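Local coordinates for uncharacterized protein (Bacteroides eggerthii DSM 20697, PDB 4ECO), which is of unknown function but, as a leucine-rich repeat protein, probably binds other proteins, at residues T263-F268 with R284-E289; E377-L382 with S402-I407; I600-S605 with Q624-C629. All blocks are in the same frame, centred on the assembly; numbering follows the deposited sequence.

Contact 1. Residues T263-F268 with R284-E289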
# COMPACT_ATOMS: atom_id res chain seq x y z
N THR A 263 -2.74 25.57 -3.32
CA THR A 263 -4.05 25.76 -2.69
C THR A 263 -5.10 25.15 -3.59
O THR A 263 -6.26 25.02 -3.20
CB THR A 263 -4.34 27.23 -2.35
OG1 THR A 263 -4.08 28.07 -3.48
CG2 THR A 263 -3.58 27.71 -1.14
N LYS A 264 -4.66 24.74 -4.80
CA LYS A 264 -5.45 24.07 -5.84
C LYS A 264 -4.49 23.33 -6.74
O LYS A 264 -3.30 23.60 -6.71
CB LYS A 264 -6.32 25.07 -6.64
CG LYS A 264 -5.54 25.95 -7.63
CD LYS A 264 -6.43 26.83 -8.48
CE LYS A 264 -5.69 27.25 -9.71
NZ LYS A 264 -6.36 28.39 -10.38
N LEU A 265 -5.00 22.40 -7.56
CA LEU A 265 -4.14 21.68 -8.51
C LEU A 265 -3.87 22.57 -9.70
O LEU A 265 -4.77 23.32 -10.08
CB LEU A 265 -4.76 20.34 -8.97
CG LEU A 265 -4.95 19.26 -7.91
CD1 LEU A 265 -5.61 18.04 -8.52
CD2 LEU A 265 -3.63 18.86 -7.28
N PRO A 266 -2.64 22.52 -10.30
CA PRO A 266 -2.38 23.34 -11.50
C PRO A 266 -3.39 22.99 -12.60
O PRO A 266 -3.79 21.83 -12.76
CB PRO A 266 -0.92 23.02 -11.88
CG PRO A 266 -0.58 21.82 -11.16
CD PRO A 266 -1.48 21.68 -9.96
N THR A 267 -3.86 24.00 -13.30
CA THR A 267 -4.94 23.90 -14.28
C THR A 267 -4.56 23.21 -15.60
O THR A 267 -5.46 22.87 -16.39
CB THR A 267 -5.46 25.31 -14.58
OG1 THR A 267 -4.39 26.08 -15.11
CG2 THR A 267 -6.05 25.99 -13.34
N PHE A 268 -3.26 23.00 -15.84
CA PHE A 268 -2.80 22.40 -17.10
C PHE A 268 -3.18 20.92 -17.16
O PHE A 268 -3.27 20.37 -18.27
CB PHE A 268 -1.28 22.59 -17.28
CG PHE A 268 -0.39 21.61 -16.56
CD1 PHE A 268 0.04 21.87 -15.27
CD2 PHE A 268 0.04 20.45 -17.19
CE1 PHE A 268 0.88 20.97 -14.60
CE2 PHE A 268 0.85 19.53 -16.52
CZ PHE A 268 1.27 19.80 -15.24
N ARG A 284 -1.33 18.96 1.03
CA ARG A 284 -2.19 19.27 2.17
C ARG A 284 -2.43 20.74 2.36
O ARG A 284 -3.23 21.10 3.23
CB ARG A 284 -1.63 18.67 3.44
CG ARG A 284 -2.30 17.33 3.69
CD ARG A 284 -1.70 16.59 4.85
NE ARG A 284 -2.39 15.32 5.00
CZ ARG A 284 -2.05 14.37 5.86
NH1 ARG A 284 -1.01 14.54 6.67
NH2 ARG A 284 -2.73 13.23 5.90
N GLY A 285 -1.87 21.58 1.48
CA GLY A 285 -2.19 23.01 1.46
C GLY A 285 -3.54 23.23 0.79
O GLY A 285 -4.17 24.27 0.98
N ILE A 286 -3.97 22.23 -0.02
CA ILE A 286 -5.23 22.22 -0.78
C ILE A 286 -6.35 21.72 0.11
O ILE A 286 -6.28 20.58 0.61
CB ILE A 286 -5.15 21.37 -2.09
CG1 ILE A 286 -3.80 21.55 -2.86
CG2 ILE A 286 -6.39 21.62 -2.99
CD1 ILE A 286 -3.62 20.70 -4.13
N SER A 287 -7.42 22.53 0.27
CA SER A 287 -8.59 22.15 1.06
C SER A 287 -9.27 20.91 0.48
O SER A 287 -9.16 20.66 -0.73
CB SER A 287 -9.59 23.30 1.13
OG SER A 287 -10.33 23.44 -0.07
N GLY A 288 -9.96 20.16 1.33
CA GLY A 288 -10.65 18.96 0.89
C GLY A 288 -11.64 19.23 -0.21
O GLY A 288 -11.77 18.42 -1.15
N GLU A 289 -12.35 20.37 -0.10
CA GLU A 289 -13.36 20.86 -1.02
C GLU A 289 -12.72 21.16 -2.40
O GLU A 289 -13.20 20.70 -3.44
CB GLU A 289 -14.03 22.12 -0.41
CG GLU A 289 -14.76 21.93 0.93
CD GLU A 289 -13.96 21.48 2.16
OE1 GLU A 289 -12.74 21.75 2.21
OE2 GLU A 289 -14.57 20.85 3.06
O HOH W 1 -7.43 25.35 -0.74

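Contact 2. Residues E377-L382 with S402-I407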
# COMPACT_ATOMS: atom_id res chain seq x y z
N GLU A 377 -9.13 -9.35 -12.80
CA GLU A 377 -8.71 -10.68 -12.33
C GLU A 377 -7.27 -10.66 -11.76
O GLU A 377 -6.80 -11.69 -11.27
CB GLU A 377 -8.79 -11.73 -13.47
CG GLU A 377 -10.06 -11.71 -14.32
CD GLU A 377 -10.00 -10.84 -15.56
OE1 GLU A 377 -9.27 -9.81 -15.57
OE2 GLU A 377 -10.71 -11.17 -16.54
N GLN A 378 -6.61 -9.49 -11.80
CA GLN A 378 -5.22 -9.32 -11.37
C GLN A 378 -5.08 -8.75 -9.93
O GLN A 378 -3.95 -8.56 -9.47
CB GLN A 378 -4.45 -8.38 -12.36
CG GLN A 378 -4.82 -8.50 -13.85
CD GLN A 378 -4.84 -9.92 -14.38
OE1 GLN A 378 -4.00 -10.77 -14.03
NE2 GLN A 378 -5.82 -10.21 -15.23
N VAL A 379 -6.22 -8.50 -9.23
CA VAL A 379 -6.26 -7.97 -7.85
C VAL A 379 -5.53 -8.91 -6.90
O VAL A 379 -5.85 -10.10 -6.82
CB VAL A 379 -7.69 -7.71 -7.34
CG1 VAL A 379 -7.68 -7.26 -5.88
CG2 VAL A 379 -8.42 -6.70 -8.20
N GLU A 380 -4.56 -8.37 -6.18
CA GLU A 380 -3.83 -9.17 -5.20
C GLU A 380 -4.39 -8.82 -3.82
O GLU A 380 -5.09 -9.64 -3.24
CB GLU A 380 -2.30 -8.95 -5.29
CG GLU A 380 -1.52 -10.06 -4.60
CD GLU A 380 -0.07 -9.82 -4.21
OE1 GLU A 380 0.43 -8.69 -4.39
OE2 GLU A 380 0.56 -10.78 -3.69
N ASN A 381 -4.13 -7.57 -3.34
CA ASN A 381 -4.56 -7.09 -2.03
C ASN A 381 -5.33 -5.78 -2.10
O ASN A 381 -4.98 -4.89 -2.90
CB ASN A 381 -3.35 -6.90 -1.09
CG ASN A 381 -2.61 -8.16 -0.71
OD1 ASN A 381 -3.19 -9.18 -0.36
ND2 ASN A 381 -1.29 -8.09 -0.71
N LEU A 382 -6.37 -5.65 -1.24
CA LEU A 382 -7.21 -4.45 -1.05
C LEU A 382 -7.22 -4.05 0.40
O LEU A 382 -7.05 -4.92 1.28
CB LEU A 382 -8.65 -4.64 -1.52
CG LEU A 382 -8.92 -5.14 -2.92
CD1 LEU A 382 -10.38 -5.46 -3.05
CD2 LEU A 382 -8.47 -4.12 -3.97
N SER A 402 -11.32 -15.76 -10.23
CA SER A 402 -10.09 -15.09 -9.79
C SER A 402 -10.16 -14.87 -8.29
O SER A 402 -11.11 -14.25 -7.80
CB SER A 402 -9.87 -13.78 -10.54
OG SER A 402 -11.09 -13.10 -10.83
N VAL A 403 -9.18 -15.42 -7.55
CA VAL A 403 -9.17 -15.33 -6.09
C VAL A 403 -8.10 -14.34 -5.67
O VAL A 403 -6.92 -14.50 -6.02
CB VAL A 403 -8.98 -16.71 -5.39
CG1 VAL A 403 -8.96 -16.57 -3.86
CG2 VAL A 403 -10.08 -17.67 -5.80
N MSE A 404 -8.53 -13.32 -4.91
CA MSE A 404 -7.65 -12.30 -4.35
C MSE A 404 -6.79 -12.91 -3.23
O MSE A 404 -7.17 -13.93 -2.64
CB MSE A 404 -8.48 -11.12 -3.81
CG MSE A 404 -9.42 -10.49 -4.87
SE MSE A 404 -10.38 -8.94 -4.19
CE MSE A 404 -11.74 -9.85 -3.19
N SER A 405 -5.61 -12.32 -2.99
CA SER A 405 -4.68 -12.80 -1.96
C SER A 405 -5.24 -12.51 -0.55
O SER A 405 -5.48 -13.46 0.20
CB SER A 405 -3.30 -12.18 -2.12
OG SER A 405 -2.48 -12.87 -3.05
N ALA A 406 -5.48 -11.22 -0.20
CA ALA A 406 -5.97 -10.81 1.12
C ALA A 406 -6.73 -9.48 1.06
O ALA A 406 -6.38 -8.59 0.27
CB ALA A 406 -4.80 -10.67 2.09
N ILE A 407 -7.71 -9.31 1.95
CA ILE A 407 -8.48 -8.07 2.05
C ILE A 407 -8.39 -7.58 3.50
O ILE A 407 -8.49 -8.37 4.45
CB ILE A 407 -9.92 -8.25 1.53
CG1 ILE A 407 -10.62 -6.91 1.34
CG2 ILE A 407 -10.76 -9.26 2.36
CD1 ILE A 407 -11.63 -6.96 0.27

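Contact 3. Residues I600-S605 with Q624-C629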
# COMPACT_ATOMS: atom_id res chain seq x y z
N ILE A 600 2.57 -25.43 37.94
CA ILE A 600 2.73 -26.51 36.96
C ILE A 600 3.57 -27.64 37.56
O ILE A 600 4.37 -27.41 38.47
CB ILE A 600 3.33 -25.98 35.60
CG1 ILE A 600 2.97 -26.91 34.42
CG2 ILE A 600 4.83 -25.71 35.69
CD1 ILE A 600 3.21 -26.36 33.01
N SER A 601 3.34 -28.86 37.07
CA SER A 601 4.06 -30.09 37.40
C SER A 601 4.17 -30.86 36.08
O SER A 601 3.19 -31.44 35.62
CB SER A 601 3.36 -30.87 38.51
OG SER A 601 4.21 -31.88 39.04
N ILE A 602 5.35 -30.71 35.41
CA ILE A 602 5.64 -31.23 34.08
C ILE A 602 6.99 -32.01 34.06
O ILE A 602 7.97 -31.60 34.70
CB ILE A 602 5.64 -30.05 33.06
CG1 ILE A 602 5.54 -30.50 31.59
CG2 ILE A 602 6.75 -29.01 33.31
CD1 ILE A 602 5.01 -29.41 30.61
N ASP A 603 7.00 -33.14 33.33
CA ASP A 603 8.14 -34.04 33.13
C ASP A 603 8.72 -33.80 31.73
O ASP A 603 8.09 -34.15 30.72
CB ASP A 603 7.69 -35.50 33.32
CG ASP A 603 8.81 -36.53 33.37
OD1 ASP A 603 9.89 -36.26 32.80
OD2 ASP A 603 8.59 -37.62 33.95
N LEU A 604 9.92 -33.24 31.65
CA LEU A 604 10.59 -32.92 30.38
C LEU A 604 11.76 -33.89 30.09
O LEU A 604 12.71 -33.52 29.36
CB LEU A 604 11.08 -31.47 30.41
CG LEU A 604 10.03 -30.37 30.58
CD1 LEU A 604 10.67 -29.01 30.49
CD2 LEU A 604 8.98 -30.45 29.52
N SER A 605 11.69 -35.12 30.62
CA SER A 605 12.72 -36.16 30.49
C SER A 605 13.14 -36.42 29.06
O SER A 605 14.34 -36.56 28.82
CB SER A 605 12.23 -37.47 31.06
OG SER A 605 12.10 -37.37 32.46
N GLN A 624 9.70 -23.19 38.54
CA GLN A 624 8.61 -24.12 38.20
C GLN A 624 9.01 -25.55 38.55
O GLN A 624 10.21 -25.86 38.55
CB GLN A 624 8.23 -24.02 36.71
CG GLN A 624 7.60 -22.69 36.33
CD GLN A 624 7.18 -22.61 34.88
OE1 GLN A 624 8.00 -22.46 33.96
NE2 GLN A 624 5.88 -22.61 34.67
N ASP A 625 8.02 -26.40 38.87
CA ASP A 625 8.24 -27.81 39.20
C ASP A 625 8.41 -28.63 37.89
O ASP A 625 7.49 -29.34 37.44
CB ASP A 625 7.09 -28.34 40.08
CG ASP A 625 7.16 -29.82 40.42
OD1 ASP A 625 8.29 -30.38 40.48
OD2 ASP A 625 6.07 -30.43 40.61
N ILE A 626 9.61 -28.51 37.29
CA ILE A 626 10.01 -29.21 36.07
C ILE A 626 10.88 -30.43 36.45
O ILE A 626 11.90 -30.29 37.13
CB ILE A 626 10.72 -28.23 35.11
CG1 ILE A 626 9.74 -27.16 34.59
CG2 ILE A 626 11.39 -28.98 33.97
CD1 ILE A 626 10.35 -25.81 34.25
N ARG A 627 10.45 -31.62 36.02
CA ARG A 627 11.18 -32.85 36.30
C ARG A 627 11.89 -33.37 35.04
O ARG A 627 11.46 -33.08 33.92
CB ARG A 627 10.24 -33.94 36.88
CG ARG A 627 9.73 -33.66 38.31
CD ARG A 627 8.21 -33.56 38.41
NE ARG A 627 7.77 -33.21 39.77
CZ ARG A 627 7.36 -34.07 40.69
NH1 ARG A 627 7.30 -35.37 40.42
NH2 ARG A 627 6.99 -33.64 41.89
N GLY A 628 12.96 -34.12 35.25
CA GLY A 628 13.70 -34.79 34.19
C GLY A 628 14.78 -34.05 33.42
O GLY A 628 15.28 -34.58 32.43
N CYS A 629 15.14 -32.84 33.87
CA CYS A 629 16.17 -32.07 33.17
C CYS A 629 16.94 -31.19 34.16
O CYS A 629 16.50 -30.09 34.50
CB CYS A 629 15.57 -31.23 32.05
SG CYS A 629 16.79 -30.59 30.88

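Contact 1. Residues T263-F268 with R284-E289
Gly-285 meets Thr-263 where the two loops first come close. Its carbonyl O lies 4.0 Å from Thr-263 CA, and Thr-263 CG2 lies 4.1 Å from the same oxygen. Both residues are exposed here, and the touch is a loose one.

Ile-286 carries most of the contact. Its side chain lies against the backbone of Thr-263 and Lys-264. CG2 is 3.4 Å from Thr-263 O. CG1 sits 3.8 Å from Lys-264 N, and CD1 is equally close to Lys-264 C. CG1 is anti to the carbonyl carbon, and chi2 of 177° extends CD1 away from its own backbone, toward Lys-264 and Leu-265. CD1 meets Leu-265 CD2 at 3.6 Å, the two side chains crossing at about a right angle. Both are buried, and both also pack on Leu-291 of helix 288-300. An alanine in place of Ile-286 would probably open a gap beside the Thr-263 and Lys-264 backbone and leave Leu-265 CD2 without its partner across the contact.

Ser-287 continues the link through water. One water donates to Thr-263 O at 2.7 Å and accepts from Ser-287 N at 3.0 Å. It thus joins the two backbones where they do not bond directly. Ser-287 is also the N-cap of helix 288-300, its OG accepting from Gln-290 N. The same helix reaches back to the first loop, because Asp-294 OD2 accepts from Leu-265 N. Asn-316 ND2 bonds the carbonyls of Arg-284 and Ile-286, tying this turn to the next one.

Each loop follows a short parallel strand, 253-257 and 277-279. Aliphatic side chains of successive turns, packed against one another in a continuous interior, are characteristic of a leucine-rich repeat solenoid.

Contact 2. Residues E377-L382 with S402-I407
Glu-380 O accepts two backbone bonds from the Ser-405 corner. Ser-405 N donates at 2.7 Å, with a bent N-H...O angle of 137° and a tilt of 15° from the carbonyl plane. Ala-406 N adds a weak bond to the same oxygen at 3.4 Å. Beyond the corner, Leu-382 N donates a weak bond to Ala-406 O at 3.3 Å.

These bonds join neighbouring parallel strands of a leucine-rich repeat solenoid. Val-379 with Leu-382, and Met-404 with Ile-407, fit the first two hydrophobic positions of the LxxLxL repeat pattern. Strand 435-439 continues the ladder beyond 404-408.

SE of selenomethionine Met-404 touches two side chains of the first segment, Val-379 CG1 at 3.6 Å and Leu-382 CD1 at 3.7 Å. Val-379 and Met-404 lie side by side, pointing the same way. A chi2 of -177° carries SE out to these two partners. Leu-382 CD1 also meets Ile-407 CD1 at 3.9 Å, on the buried side of the strands.

Nearer the surface, the CG of Glu-380 passes 3.3 Å from Ser-405 OG. At the start of the segments, Ser-402 CB rests against Glu-377 CB at 3.7 Å.

Contact 3. Residues I600-S605 with Q624-C629
Ile-602 and Arg-627 stand at the middle of a short parallel ladder of backbone bonds. Arg-627 N donates to Ile-602 O at 2.8 Å, almost straight at 172°. Leu-604 N then donates to Arg-627 O at 2.7 Å. Earlier along the strands, Ile-602 N donates to Asp-625 O at 3.3 Å.

The polar side chains gather on the face of Ser-601, Asp-603, Asp-625 and Arg-627. With CG anti to the backbone N (chi1 176°), the Asp-625 carboxylate stands on this face, beside Ser-601 and Arg-627. Ser-601 OG donates to Asp-625 OD2 at 2.8 Å, from 43° above the carboxylate plane. Arg-627 NE forms a salt bridge with Asp-625 OD1 at 3.0 Å, on the syn side but tilted out of the carboxylate plane; the oxygen itself lies in the guanidinium plane, at its edge. Together they are likely to hold the carboxylate against turning. Ser-601 OG also lies over one face of that guanidinium. Asp-603 OD1 makes an Asx turn, accepting from Ser-605 N at 3.0 Å.

The two strands pair in the last turns of the leucine-rich repeat solenoid, beside the run of strands that ends at 591-593 and 617-619; Ser-601 also has backbone bonds to Arg-579 and Val-581. Just past the pair, Cys-629 is joined to Cys-608 by a disulfide. Gly-628 has a positive phi, and a side chain there would point at the Asp-603 and Ser-605 end of the other segment.

The apolar side chains fill the buried face. Ile-602 and Ile-626 run side by side, with CG2 of the first 3.7 Å from CG1 of the second. Leu-604 CD1 touches Ile-626 CG2 at 3.6 Å. Ile-600 CG2 packs against the amide end of Gln-624, whose OE1 accepts from Asp-621 N.

The three contacts follow one another along the chain, and each joins segments about one turn apart. Contact 1 comes first, with its centre about 33 Å from that of contact 2. The nearest atoms of these two are about 19 Å apart. Contact 3 lies near the C-terminal end, its centre about 48 Å from that of contact 2 and about 68 Å from that of contact 1. Contacts 1 and 3 are on opposite sides of the chain's centre, and none of the three touches another. The bound sodium ion has Glu-117 and Ser-192 as its site, and neither residue belongs to these segments. The disulfide is linked to contact 3 through Cys-629.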